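Local coordinates for extracellular ligand-binding receptor (Sphaerobacter thermophilus, PDB 4ZPJ), which probably binds a small-molecule ligand outside the membrane and delivers it to an ABC transporter, at residues V253-L267 with I279-I292. Numbering follows the deposited sequence.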
loop_
_atom_site.group_PDB
_atom_site.type_symbol
_atom_site.label_atom_id
_atom_site.label_comp_id
_atom_site.label_asym_id
_atom_site.label_seq_id
_atom_site.Cartn_x
_atom_site.Cartn_y
_atom_site.Cartn_z
ATOM N N VAL A 253 6.726 -8.501 19.309
ATOM C CA VAL A 253 7.254 -7.316 18.674
ATOM C C VAL A 253 6.529 -7.080 17.376
ATOM O O VAL A 253 6.283 -8.018 16.700
ATOM C CB VAL A 253 8.735 -7.553 18.279
ATOM C CG1 VAL A 253 9.327 -6.319 17.613
ATOM C CG2 VAL A 253 9.510 -7.913 19.509
ATOM N N PHE A 254 6.210 -5.843 17.038
ATOM C CA PHE A 254 5.776 -5.481 15.696
ATOM C C PHE A 254 6.895 -4.666 15.045
ATOM O O PHE A 254 7.408 -3.761 15.683
ATOM C CB PHE A 254 4.498 -4.653 15.731
ATOM C CG PHE A 254 4.181 -3.952 14.412
ATOM C CD1 PHE A 254 3.556 -4.627 13.361
ATOM C CD2 PHE A 254 4.495 -2.644 14.224
ATOM C CE1 PHE A 254 3.292 -3.992 12.140
ATOM C CE2 PHE A 254 4.234 -1.995 13.019
ATOM C CZ PHE A 254 3.639 -2.657 11.986
ATOM N N ALA A 255 7.268 -4.980 13.802
ATOM C CA ALA A 255 8.313 -4.251 13.065
ATOM C C ALA A 255 7.929 -3.874 11.618
ATOM O O ALA A 255 7.346 -4.692 10.840
ATOM C CB ALA A 255 9.567 -5.064 13.031
ATOM N N PHE A 256 8.267 -2.636 11.264
ATOM C CA PHE A 256 8.074 -2.093 9.911
ATOM C C PHE A 256 9.313 -1.411 9.358
ATOM O O PHE A 256 9.923 -0.581 10.029
ATOM C CB PHE A 256 6.946 -1.070 9.926
ATOM C CG PHE A 256 6.877 -0.237 8.698
ATOM C CD1 PHE A 256 7.618 0.946 8.596
ATOM C CD2 PHE A 256 6.052 -0.609 7.651
ATOM C CE1 PHE A 256 7.556 1.729 7.452
ATOM C CE2 PHE A 256 5.981 0.172 6.489
ATOM C CZ PHE A 256 6.729 1.347 6.399
ATOM N N HIS A 257 9.669 -1.754 8.121
ATOM C CA HIS A 257 10.746 -1.089 7.384
ATOM C C HIS A 257 10.344 -0.739 5.994
ATOM O O HIS A 257 11.117 -0.131 5.283
ATOM C CB HIS A 257 11.955 -1.992 7.267
ATOM C CG HIS A 257 12.503 -2.405 8.570
ATOM N ND1 HIS A 257 11.972 -3.454 9.301
ATOM C CD2 HIS A 257 13.475 -1.858 9.328
ATOM C CE1 HIS A 257 12.644 -3.569 10.429
ATOM N NE2 HIS A 257 13.534 -2.588 10.486
ATOM N N GLY A 258 9.147 -1.107 5.574
ATOM C CA GLY A 258 8.788 -0.978 4.154
ATOM C C GLY A 258 9.388 -2.147 3.403
ATOM O O GLY A 258 10.097 -2.960 3.955
ATOM N N THR A 259 9.057 -2.240 2.146
ATOM C CA THR A 259 9.587 -3.211 1.256
ATOM C C THR A 259 10.929 -2.741 0.778
ATOM O O THR A 259 11.007 -1.985 -0.179
ATOM C CB THR A 259 8.660 -3.335 0.063
ATOM O OG1 THR A 259 7.398 -3.724 0.572
ATOM C CG2 THR A 259 9.202 -4.332 -0.935
ATOM N N SER A 260 11.978 -3.222 1.439
ATOM C CA SER A 260 13.295 -2.632 1.315
ATOM C C SER A 260 14.352 -3.617 1.730
ATOM O O SER A 260 14.072 -4.684 2.305
ATOM C CB SER A 260 13.389 -1.469 2.287
ATOM O OG SER A 260 13.249 -1.950 3.635
ATOM N N THR A 261 15.583 -3.229 1.501
ATOM C CA THR A 261 16.673 -4.065 1.869
ATOM C C THR A 261 16.820 -3.982 3.383
ATOM O O THR A 261 17.265 -4.938 3.970
ATOM C CB THR A 261 17.963 -3.647 1.145
ATOM O OG1 THR A 261 18.208 -2.279 1.433
ATOM C CG2 THR A 261 17.810 -3.808 -0.382
ATOM N N ASP A 262 16.445 -2.864 4.010
ATOM C CA ASP A 262 16.316 -2.808 5.473
ATOM C C ASP A 262 15.467 -4.013 6.013
ATOM O O ASP A 262 15.803 -4.686 7.028
ATOM C CB ASP A 262 15.674 -1.479 5.919
ATOM C CG ASP A 262 16.645 -0.286 5.876
ATOM O OD1 ASP A 262 17.801 -0.436 5.410
ATOM O OD2 ASP A 262 16.270 0.825 6.346
ATOM N N ALA A 263 14.371 -4.285 5.336
ATOM C CA ALA A 263 13.450 -5.313 5.812
ATOM C C ALA A 263 14.049 -6.692 5.725
ATOM O O ALA A 263 13.882 -7.491 6.650
ATOM C CB ALA A 263 12.141 -5.222 5.091
ATOM N N ILE A 264 14.794 -6.928 4.651
ATOM C CA ILE A 264 15.491 -8.183 4.424
ATOM C C ILE A 264 16.573 -8.377 5.493
ATOM O O ILE A 264 16.608 -9.461 6.152
ATOM C CB ILE A 264 16.132 -8.251 3.028
ATOM C CG1 ILE A 264 15.072 -8.184 1.931
ATOM C CG2 ILE A 264 16.988 -9.527 2.878
ATOM C CD1 ILE A 264 15.637 -7.946 0.527
ATOM N N ARG A 265 17.413 -7.345 5.685
ATOM C CA ARG A 265 18.497 -7.430 6.706
ATOM C C ARG A 265 17.909 -7.581 8.146
ATOM O O ARG A 265 18.403 -8.366 8.956
ATOM C CB ARG A 265 19.464 -6.220 6.600
ATOM C CG ARG A 265 20.400 -6.263 5.386
ATOM C CD ARG A 265 21.500 -5.176 5.500
ATOM N NE ARG A 265 20.835 -3.866 5.621
ATOM C CZ ARG A 265 20.380 -3.115 4.599
ATOM N NH1 ARG A 265 20.601 -3.481 3.328
ATOM N NH2 ARG A 265 19.733 -1.969 4.850
ATOM N N PHE A 266 16.826 -6.876 8.441
ATOM C CA PHE A 266 16.232 -7.030 9.743
ATOM C C PHE A 266 15.691 -8.463 9.988
ATOM O O PHE A 266 16.025 -9.094 11.009
ATOM C CB PHE A 266 15.111 -6.023 9.986
ATOM C CG PHE A 266 14.382 -6.253 11.284
ATOM C CD1 PHE A 266 14.885 -5.776 12.461
ATOM C CD2 PHE A 266 13.218 -7.007 11.315
ATOM C CE1 PHE A 266 14.223 -6.018 13.665
ATOM C CE2 PHE A 266 12.549 -7.269 12.514
ATOM C CZ PHE A 266 13.051 -6.769 13.694
ATOM N N LEU A 267 14.854 -8.968 9.080
ATOM C CA LEU A 267 14.250 -10.287 9.315
ATOM C C LEU A 267 15.293 -11.347 9.390
ATOM O O LEU A 267 15.266 -12.180 10.278
ATOM C CB LEU A 267 13.235 -10.637 8.236
ATOM C CG LEU A 267 11.939 -9.906 8.522
ATOM C CD1 LEU A 267 11.008 -9.948 7.346
ATOM C CD2 LEU A 267 11.291 -10.495 9.755
ATOM N N ILE A 279 11.150 -14.733 20.725
ATOM C CA ILE A 279 10.249 -13.591 20.813
ATOM C C ILE A 279 9.361 -13.487 19.563
ATOM O O ILE A 279 9.849 -13.209 18.468
ATOM C CB ILE A 279 11.059 -12.307 20.992
ATOM C CG1 ILE A 279 11.782 -12.331 22.329
ATOM C CG2 ILE A 279 10.179 -11.090 20.976
ATOM C CD1 ILE A 279 12.955 -11.368 22.357
ATOM N N PRO A 280 8.052 -13.715 19.726
ATOM C CA PRO A 280 7.169 -13.633 18.553
ATOM C C PRO A 280 7.249 -12.300 17.871
ATOM O O PRO A 280 7.312 -11.268 18.517
ATOM C CB PRO A 280 5.755 -13.858 19.136
ATOM C CG PRO A 280 6.014 -14.660 20.408
ATOM C CD PRO A 280 7.325 -14.129 20.945
ATOM N N LEU A 281 7.208 -12.334 16.558
ATOM C CA LEU A 281 7.371 -11.136 15.766
ATOM C C LEU A 281 6.230 -11.054 14.773
ATOM O O LEU A 281 5.915 -12.057 14.119
ATOM C CB LEU A 281 8.690 -11.213 15.029
ATOM C CG LEU A 281 8.904 -10.209 13.914
ATOM C CD1 LEU A 281 8.965 -8.809 14.466
ATOM C CD2 LEU A 281 10.190 -10.554 13.202
ATOM N N ILE A 282 5.630 -9.858 14.650
ATOM C CA ILE A 282 4.643 -9.593 13.643
ATOM C C ILE A 282 5.293 -8.573 12.739
ATOM O O ILE A 282 5.505 -7.407 13.129
ATOM C CB ILE A 282 3.348 -9.038 14.236
ATOM C CG1 ILE A 282 2.683 -10.108 15.095
ATOM C CG2 ILE A 282 2.447 -8.523 13.132
ATOM C CD1 ILE A 282 1.458 -9.657 15.827
ATOM N N PRO A 283 5.680 -9.017 11.544
ATOM C CA PRO A 283 6.190 -8.102 10.584
ATOM C C PRO A 283 5.085 -7.339 9.964
ATOM O O PRO A 283 3.948 -7.809 9.881
ATOM C CB PRO A 283 6.789 -8.986 9.492
ATOM C CG PRO A 283 6.620 -10.385 9.910
ATOM C CD PRO A 283 5.594 -10.390 11.022
ATOM N N SER A 284 5.430 -6.163 9.476
ATOM C CA SER A 284 4.535 -5.464 8.583
ATOM C C SER A 284 4.379 -6.278 7.306
ATOM O O SER A 284 5.352 -6.895 6.813
ATOM C CB SER A 284 5.105 -4.091 8.233
ATOM O OG SER A 284 4.533 -3.600 7.046
ATOM N N GLY A 285 3.186 -6.218 6.734
ATOM C CA GLY A 285 2.957 -6.796 5.419
ATOM C C GLY A 285 3.900 -6.298 4.369
ATOM O O GLY A 285 4.262 -7.023 3.455
ATOM N N ALA A 286 4.361 -5.068 4.501
ATOM C CA ALA A 286 5.378 -4.573 3.554
ATOM C C ALA A 286 6.709 -5.327 3.621
ATOM O O ALA A 286 7.451 -5.480 2.605
ATOM C CB ALA A 286 5.607 -3.096 3.806
ATOM N N ASP A 287 7.010 -5.838 4.807
ATOM C CA ASP A 287 8.336 -6.404 5.071
ATOM C C ASP A 287 8.384 -7.835 4.545
ATOM O O ASP A 287 9.447 -8.400 4.406
ATOM C CB ASP A 287 8.671 -6.398 6.588
ATOM C CG ASP A 287 9.194 -5.019 7.128
ATOM O OD1 ASP A 287 8.590 -3.949 6.834
ATOM O OD2 ASP A 287 10.222 -5.031 7.889
ATOM N N VAL A 288 7.231 -8.447 4.286
ATOM C CA VAL A 288 7.224 -9.798 3.720
ATOM C C VAL A 288 6.559 -9.819 2.326
ATOM O O VAL A 288 6.021 -10.838 1.870
ATOM C CB VAL A 288 6.570 -10.819 4.680
ATOM C CG1 VAL A 288 7.425 -10.977 5.926
ATOM C CG2 VAL A 288 5.147 -10.432 5.040
ATOM N N ASP A 289 6.591 -8.683 1.646
ATOM C CA ASP A 289 6.036 -8.567 0.310
ATOM C C ASP A 289 6.690 -9.572 -0.625
ATOM O O ASP A 289 7.884 -9.890 -0.502
ATOM C CB ASP A 289 6.256 -7.158 -0.259
ATOM C CG ASP A 289 5.581 -6.967 -1.668
ATOM O OD1 ASP A 289 4.345 -7.096 -1.749
ATOM O OD2 ASP A 289 6.278 -6.719 -2.679
ATOM N N GLN A 290 5.884 -10.029 -1.582
ATOM C CA GLN A 290 6.221 -10.985 -2.600
ATOM C C GLN A 290 7.535 -10.715 -3.279
ATOM O O GLN A 290 8.275 -11.620 -3.531
ATOM C CB GLN A 290 5.165 -10.892 -3.730
ATOM C CG GLN A 290 5.316 -11.994 -4.762
ATOM C CD GLN A 290 4.864 -13.308 -4.183
ATOM O OE1 GLN A 290 3.796 -13.374 -3.550
ATOM N NE2 GLN A 290 5.659 -14.348 -4.365
ATOM N N SER A 291 7.805 -9.467 -3.597
ATOM C CA SER A 291 9.061 -9.128 -4.264
ATOM C C SER A 291 10.289 -9.484 -3.453
ATOM O O SER A 291 11.357 -9.678 -4.027
ATOM C CB SER A 291 9.116 -7.651 -4.585
ATOM O OG SER A 291 8.745 -6.898 -3.445
ATOM N N ILE A 292 10.183 -9.559 -2.129
ATOM C CA ILE A 292 11.407 -9.824 -1.363
ATOM C C ILE A 292 11.317 -11.089 -0.550
ATOM O O ILE A 292 12.257 -11.432 0.150
ATOM C CB ILE A 292 11.777 -8.648 -0.468
ATOM C CG1 ILE A 292 10.602 -8.235 0.432
ATOM C CG2 ILE A 292 12.160 -7.461 -1.329
ATOM C CD1 ILE A 292 10.992 -7.278 1.536
#
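D287 grips H257 with both carboxylate oxygens. OD1 of D287 takes the backbone N of H257 at 2.8 Å, and the N-H points almost straight at it (170°). OD2 of D287 accepts from ND1 of H257 at 2.7 Å. Each oxygen uses its syn lone pair. OD2 lies close to the imidazole plane, yet the carboxylate is turned 48° against the ring. With CG of D287 opposite its own carbonyl carbon (chi1 -81°), the acid swings toward the end of strand 253-256. CB of A263 rests 3.4 Å from OD2 of D287. On the far side of the H257 ring, NE2 bonds to H198, so the ring is held at both nitrogens. An asparagine in place of D287 would probably lose one of the two bonds to H257 and leave the imidazole less firmly fixed. Strands 253-256 and 281-283 are parallel neighbours, joined through helix 261-272 in a beta-alpha-beta crossover of the periplasmic binding protein fold. Strand 281-283 is an edge strand of the four-stranded parallel sheet. Four backbone bonds pair the segments: V253 N with P280 O, V253 O with I282 N, A255 N with I282 O, and A255 O with S284 N. On the face that carries V253, A255 and L281, under helix 261-272, L281 splits its branches: CD1 lies beside V253 and A255, while CD2 meets CD2 of L267 at 3.6 Å. L267 CD1 reaches V288 CG1, the two side chains crossing at about a right angle. F254 lies on the other face with I282. S284 OG sits at the F256 ring edge, 3.4 Å from CD2 of F256. Farther along, T259 OG1 donates to A286 O at 2.7 Å, and I264 CD1 touches I292 CG2, the two side chains lying at a slant.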